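Uly1 (PDB 7DRQ) probably cleaves ulvan, a polysaccharide of green algae, as a calcium-binding lyase of polysaccharide lyase family 24 built around a beta-propeller. Local coordinates at residues A[47-53]-A[458-462]; A[68-72]-A[101-105]. All coordinates share one frame; numbering follows the deposited sequence.

Contact 1 (A[47-53]-A[458-462]); sequences APHGDAI and YYLLE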
loop_
_atom_site.group_PDB
_atom_site.type_symbol
_atom_site.label_atom_id
_atom_site.label_comp_id
_atom_site.label_asym_id
_atom_site.label_seq_id
_atom_site.Cartn_x
_atom_site.Cartn_y
_atom_site.Cartn_z
ATOM N N ALA A 47 4.825 9.683 -6.031
ATOM C CA ALA A 47 3.523 9.981 -6.622
ATOM C C ALA A 47 3.464 9.516 -8.074
ATOM O O ALA A 47 4.295 9.934 -8.895
ATOM C CB ALA A 47 3.231 11.481 -6.532
ATOM N N PRO A 48 2.512 8.645 -8.445
ATOM C CA PRO A 48 1.531 7.990 -7.582
ATOM C C PRO A 48 2.163 6.808 -6.862
ATOM O O PRO A 48 2.899 6.033 -7.464
ATOM C CB PRO A 48 0.447 7.540 -8.563
ATOM C CG PRO A 48 1.181 7.286 -9.823
ATOM C CD PRO A 48 2.384 8.204 -9.845
ATOM N N HIS A 49 1.871 6.677 -5.573
ATOM C CA HIS A 49 2.493 5.642 -4.766
ATOM C C HIS A 49 1.674 5.450 -3.500
ATOM O O HIS A 49 1.151 6.418 -2.944
ATOM C CB HIS A 49 3.934 6.024 -4.413
ATOM C CG HIS A 49 4.783 4.865 -3.996
ATOM N ND1 HIS A 49 4.902 3.722 -4.755
ATOM C CD2 HIS A 49 5.587 4.691 -2.920
ATOM C CE1 HIS A 49 5.733 2.884 -4.155
ATOM N NE2 HIS A 49 6.167 3.452 -3.043
ATOM N N GLY A 50 1.588 4.199 -3.046
ATOM C CA GLY A 50 0.824 3.881 -1.848
ATOM C C GLY A 50 -0.661 3.762 -2.147
ATOM O O GLY A 50 -1.092 3.629 -3.297
ATOM N N ASP A 51 -1.458 3.815 -1.074
ATOM C CA ASP A 51 -2.908 3.648 -1.165
ATOM C C ASP A 51 -3.559 4.982 -1.547
ATOM O O ASP A 51 -4.341 5.584 -0.808
ATOM C CB ASP A 51 -3.443 3.110 0.157
ATOM C CG ASP A 51 -4.864 2.638 0.054
ATOM O OD1 ASP A 51 -5.270 2.194 -1.048
ATOM O OD2 ASP A 51 -5.580 2.723 1.071
ATOM N N ALA A 52 -3.205 5.442 -2.740
ATOM C CA ALA A 52 -3.360 6.844 -3.096
ATOM C C ALA A 52 -4.555 7.134 -3.986
ATOM O O ALA A 52 -4.720 8.282 -4.411
ATOM C CB ALA A 52 -2.082 7.351 -3.785
ATOM N N ILE A 53 -5.384 6.145 -4.306
ATOM C CA ILE A 53 -6.538 6.410 -5.157
ATOM C C ILE A 53 -7.725 5.578 -4.692
ATOM O O ILE A 53 -7.592 4.376 -4.443
ATOM C CB ILE A 53 -6.215 6.152 -6.645
ATOM C CG1 ILE A 53 -7.493 6.180 -7.480
ATOM C CG2 ILE A 53 -5.445 4.850 -6.847
ATOM C CD1 ILE A 53 -7.221 6.409 -8.956
ATOM N N TYR A 458 -6.440 3.805 -13.393
ATOM C CA TYR A 458 -4.984 3.716 -13.484
ATOM C C TYR A 458 -4.420 5.105 -13.238
ATOM O O TYR A 458 -4.642 6.018 -14.035
ATOM C CB TYR A 458 -4.560 3.180 -14.854
ATOM C CG TYR A 458 -3.284 2.375 -14.858
ATOM C CD1 TYR A 458 -2.504 2.247 -13.716
ATOM C CD2 TYR A 458 -2.852 1.746 -16.031
ATOM C CE1 TYR A 458 -1.342 1.494 -13.734
ATOM C CE2 TYR A 458 -1.698 1.002 -16.058
ATOM C CZ TYR A 458 -0.939 0.881 -14.921
ATOM O OH TYR A 458 0.209 0.124 -14.982
ATOM N N TYR A 459 -3.680 5.241 -12.152
ATOM C CA TYR A 459 -3.135 6.517 -11.692
ATOM C C TYR A 459 -1.663 6.497 -12.079
ATOM O O TYR A 459 -0.892 5.686 -11.554
ATOM C CB TYR A 459 -3.374 6.633 -10.184
ATOM C CG TYR A 459 -3.031 7.939 -9.499
ATOM C CD1 TYR A 459 -2.676 9.078 -10.209
ATOM C CD2 TYR A 459 -3.062 8.014 -8.109
ATOM C CE1 TYR A 459 -2.363 10.272 -9.545
ATOM C CE2 TYR A 459 -2.757 9.182 -7.445
ATOM C CZ TYR A 459 -2.400 10.307 -8.155
ATOM O OH TYR A 459 -2.099 11.450 -7.439
ATOM N N LEU A 460 -1.274 7.367 -13.000
ATOM C CA LEU A 460 -0.066 7.158 -13.788
ATOM C C LEU A 460 0.875 8.356 -13.742
ATOM O O LEU A 460 0.427 9.499 -13.793
ATOM C CB LEU A 460 -0.448 6.888 -15.249
ATOM C CG LEU A 460 -1.178 5.573 -15.503
ATOM C CD1 LEU A 460 -2.048 5.674 -16.752
ATOM C CD2 LEU A 460 -0.179 4.416 -15.631
ATOM N N LEU A 461 2.178 8.082 -13.676
ATOM C CA LEU A 461 3.225 9.092 -13.818
ATOM C C LEU A 461 3.719 9.097 -15.265
ATOM O O LEU A 461 4.164 8.062 -15.774
ATOM C CB LEU A 461 4.389 8.804 -12.869
ATOM C CG LEU A 461 5.657 9.657 -13.009
ATOM C CD1 LEU A 461 5.392 11.074 -12.592
ATOM C CD2 LEU A 461 6.778 9.067 -12.150
ATOM N N GLU A 462 3.649 10.252 -15.922
ATOM C CA GLU A 462 4.077 10.316 -17.319
ATOM C C GLU A 462 5.594 10.246 -17.416
ATOM O O GLU A 462 6.314 10.862 -16.627
ATOM C CB GLU A 462 3.563 11.592 -17.991
ATOM C CG GLU A 462 3.947 11.706 -19.489
ATOM C CD GLU A 462 3.161 12.808 -20.210
ATOM O OE1 GLU A 462 3.024 13.916 -19.647
ATOM O OE2 GLU A 462 2.663 12.561 -21.338
#
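The ring of P48 overlaps one face of the Y459 phenol: CB stands 3.5 Å from the centroid of the Y459 ring and only 11° off its normal, a CH-pi contact over the middle of the face. Proline suits this position because its compact, puckered apolar ring presents polarised C-H bonds and because it accepts the cis peptide bond that joins it to A47. Further round the pyrrolidine, CG comes within 3.1 Å of the backbone O of Y459, while CD rests 3.7 Å from CB of L461, whose side chain crosses the proline at about a right angle. P48 therefore spans Y459 and L461, two residues of strand 455-462 whose CB atoms point toward the loop.

Y459 reaches the loop because its chi1 of -173° carries the ring away from its own backbone N. The backbone O of A52 and CB of I53 approach the ring obliquely, the latter 3.9 Å from CD2 of Y459; CB of small A52 is 4.1 Å from CE2 of Y459. Branched I53 adds hydrocarbon, its CD1 touching CB of Y459. No hydrogen bond crosses between the segments.

The phenol OH instead bonds to the backbone O of T63. Y459 touches I448 of strand 444-452, one of its strand's two neighbours, and M62 and W64 of strand 59-65, joining two sheets, consistent with adjacent beta-propeller blades.

Contact 2 (A[68-72]-A[101-105]); sequences GILDR and RWWVG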
loop_
_atom_site.group_PDB
_atom_site.type_symbol
_atom_site.label_atom_id
_atom_site.label_comp_id
_atom_site.label_asym_id
_atom_site.label_seq_id
_atom_site.Cartn_x
_atom_site.Cartn_y
_atom_site.Cartn_z
ATOM N N GLY A 68 8.182 21.548 -6.090
ATOM C CA GLY A 68 9.374 20.724 -5.949
ATOM C C GLY A 68 9.894 20.557 -4.530
ATOM O O GLY A 68 9.112 20.496 -3.577
ATOM N N ILE A 69 11.227 20.490 -4.404
ATOM C CA ILE A 69 11.873 20.137 -3.138
ATOM C C ILE A 69 11.541 21.138 -2.036
ATOM O O ILE A 69 11.567 20.791 -0.852
ATOM C CB ILE A 69 13.396 20.013 -3.352
ATOM C CG1 ILE A 69 14.091 19.462 -2.112
ATOM C CG2 ILE A 69 14.000 21.365 -3.740
ATOM C CD1 ILE A 69 15.570 19.158 -2.338
ATOM N N LEU A 70 11.213 22.381 -2.391
ATOM C CA LEU A 70 10.911 23.389 -1.381
ATOM C C LEU A 70 9.424 23.471 -1.054
ATOM O O LEU A 70 9.031 24.271 -0.198
ATOM C CB LEU A 70 11.420 24.765 -1.838
ATOM C CG LEU A 70 12.932 24.875 -2.054
ATOM C CD1 LEU A 70 13.334 26.332 -2.299
ATOM C CD2 LEU A 70 13.722 24.258 -0.889
ATOM N N ASP A 71 8.599 22.652 -1.703
ATOM C CA ASP A 71 7.154 22.681 -1.525
ATOM C C ASP A 71 6.739 21.453 -0.719
ATOM O O ASP A 71 6.635 21.519 0.511
ATOM C CB ASP A 71 6.477 22.733 -2.899
ATOM C CG ASP A 71 4.992 23.018 -2.817
ATOM O OD1 ASP A 71 4.265 22.297 -2.111
ATOM O OD2 ASP A 71 4.537 23.958 -3.493
ATOM N N ARG A 72 6.548 20.324 -1.409
ATOM C CA ARG A 72 6.334 19.014 -0.797
ATOM C C ARG A 72 5.000 18.906 -0.066
ATOM O O ARG A 72 4.830 18.022 0.772
ATOM C CB ARG A 72 7.481 18.634 0.165
ATOM C CG ARG A 72 8.888 18.946 -0.360
ATOM C CD ARG A 72 9.964 18.571 0.678
ATOM N NE ARG A 72 9.666 19.061 2.028
ATOM C CZ ARG A 72 9.950 20.286 2.469
ATOM N NH1 ARG A 72 10.533 21.168 1.671
ATOM N NH2 ARG A 72 9.647 20.634 3.714
ATOM N N ARG A 101 14.748 14.662 7.581
ATOM C CA ARG A 101 15.653 15.246 6.593
ATOM C C ARG A 101 14.874 15.354 5.299
ATOM O O ARG A 101 14.897 14.458 4.456
ATOM C CB ARG A 101 16.907 14.398 6.425
ATOM C CG ARG A 101 17.885 14.519 7.587
ATOM C CD ARG A 101 17.453 13.695 8.803
ATOM N NE ARG A 101 18.596 13.390 9.666
ATOM C CZ ARG A 101 18.501 12.813 10.863
ATOM N NH1 ARG A 101 17.313 12.468 11.344
ATOM N NH2 ARG A 101 19.598 12.565 11.578
ATOM N N TRP A 102 14.180 16.485 5.145
ATOM C CA TRP A 102 13.159 16.610 4.117
ATOM C C TRP A 102 13.745 16.678 2.714
ATOM O O TRP A 102 13.001 16.504 1.746
ATOM C CB TRP A 102 12.295 17.844 4.389
ATOM C CG TRP A 102 13.092 19.090 4.652
ATOM C CD1 TRP A 102 13.421 19.609 5.871
ATOM C CD2 TRP A 102 13.670 19.968 3.672
ATOM N NE1 TRP A 102 14.165 20.755 5.712
ATOM C CE2 TRP A 102 14.333 20.998 4.374
ATOM C CE3 TRP A 102 13.689 19.986 2.271
ATOM C CZ2 TRP A 102 15.008 22.035 3.722
ATOM C CZ3 TRP A 102 14.362 21.014 1.626
ATOM C CH2 TRP A 102 15.013 22.024 2.356
ATOM N N TRP A 103 15.050 16.921 2.585
ATOM C CA TRP A 103 15.718 16.905 1.285
ATOM C C TRP A 103 16.129 15.500 0.846
ATOM O O TRP A 103 16.734 15.351 -0.222
ATOM C CB TRP A 103 16.949 17.825 1.320
ATOM C CG TRP A 103 17.886 17.416 2.417
ATOM C CD1 TRP A 103 18.917 16.537 2.318
ATOM C CD2 TRP A 103 17.832 17.820 3.794
ATOM N NE1 TRP A 103 19.529 16.379 3.538
ATOM C CE2 TRP A 103 18.880 17.152 4.465
ATOM C CE3 TRP A 103 17.007 18.686 4.523
ATOM C CZ2 TRP A 103 19.128 17.320 5.829
ATOM C CZ3 TRP A 103 17.255 18.852 5.888
ATOM C CH2 TRP A 103 18.309 18.170 6.522
ATOM N N VAL A 104 15.828 14.466 1.631
ATOM C CA VAL A 104 16.011 13.082 1.206
ATOM C C VAL A 104 14.634 12.446 1.094
ATOM O O VAL A 104 13.976 12.188 2.110
ATOM C CB VAL A 104 16.906 12.283 2.164
ATOM C CG1 VAL A 104 17.047 10.854 1.644
ATOM C CG2 VAL A 104 18.266 12.942 2.292
ATOM N N GLY A 105 14.219 12.155 -0.135
ATOM C CA GLY A 105 12.877 11.636 -0.361
ATOM C C GLY A 105 12.710 10.226 0.183
ATOM O O GLY A 105 13.617 9.393 0.120
#
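The indole of W102 has R72 on one face and W103 on the other. NH1 of R72 lies 3.3 Å above the indole plane, offset toward its rim, and the guanidinium is turned only 22° from the ring, so the two flat groups are nearly parallel. On the opposite face, CE3 of W103 sits 3.5 Å above the plane, over the ring centre, while NE1 of W102 lies in the plane of the W103 ring, at its edge. The guanidinium receives CE3 of W102 over one of its faces, 3.4 Å from NH1 of R72.

A bend at chi3 (-48°) folds the R72 chain back on its own loop. There NH1 donates to O of I69 across 2.8 Å with a nearly straight N-H...O angle of 163°, the carbonyl lying close to the guanidinium plane. NE is used by the backbone O of H95, and these two bonds fix the rotation of the group, leaving a face turned to W102.

Aliphatic side chains finish the contact: I69 CG1 is 4.1 Å from CZ3 of W102, and CD2 of L70 meets CH2 of W102 near the protein surface. W102 and W103 are the middle residues of a type I beta turn from R101 to V104, packed on the loop linking strands 59-65 and 73-80. Y38 touches both I69 and R72, and the Y32 ring meets W102.

Arginine and tryptophan suit each other here: in-plane N-H groups can serve carbonyls while the delocalised cation lies against a polarisable indole. The electron-rich ring would probably help to stabilise that charge, although no hydrogen bond joins the segments.

From the N terminus, strand 3-15 joins the sheet that later receives strands 444-452, 455-462 and 469-478, so both ends of the chain share one sheet, as in the ring closure of many beta-propellers. The loop 47-53 then opens contact 1, which closes only some 400 residues later at 458-462 and ties the chain leading into the sheet of strands 53-56, 59-65, 73-80 and 86-91 to the terminal sheet. Contact 2 is local and falls wholly within this long span: the 68-72 loop, between strands 59-65 and 73-80, meets 101-105 after that sheet is complete. The centres lie about 19 Å apart, contact 1 deep between sheets and contact 2 farther out among loops.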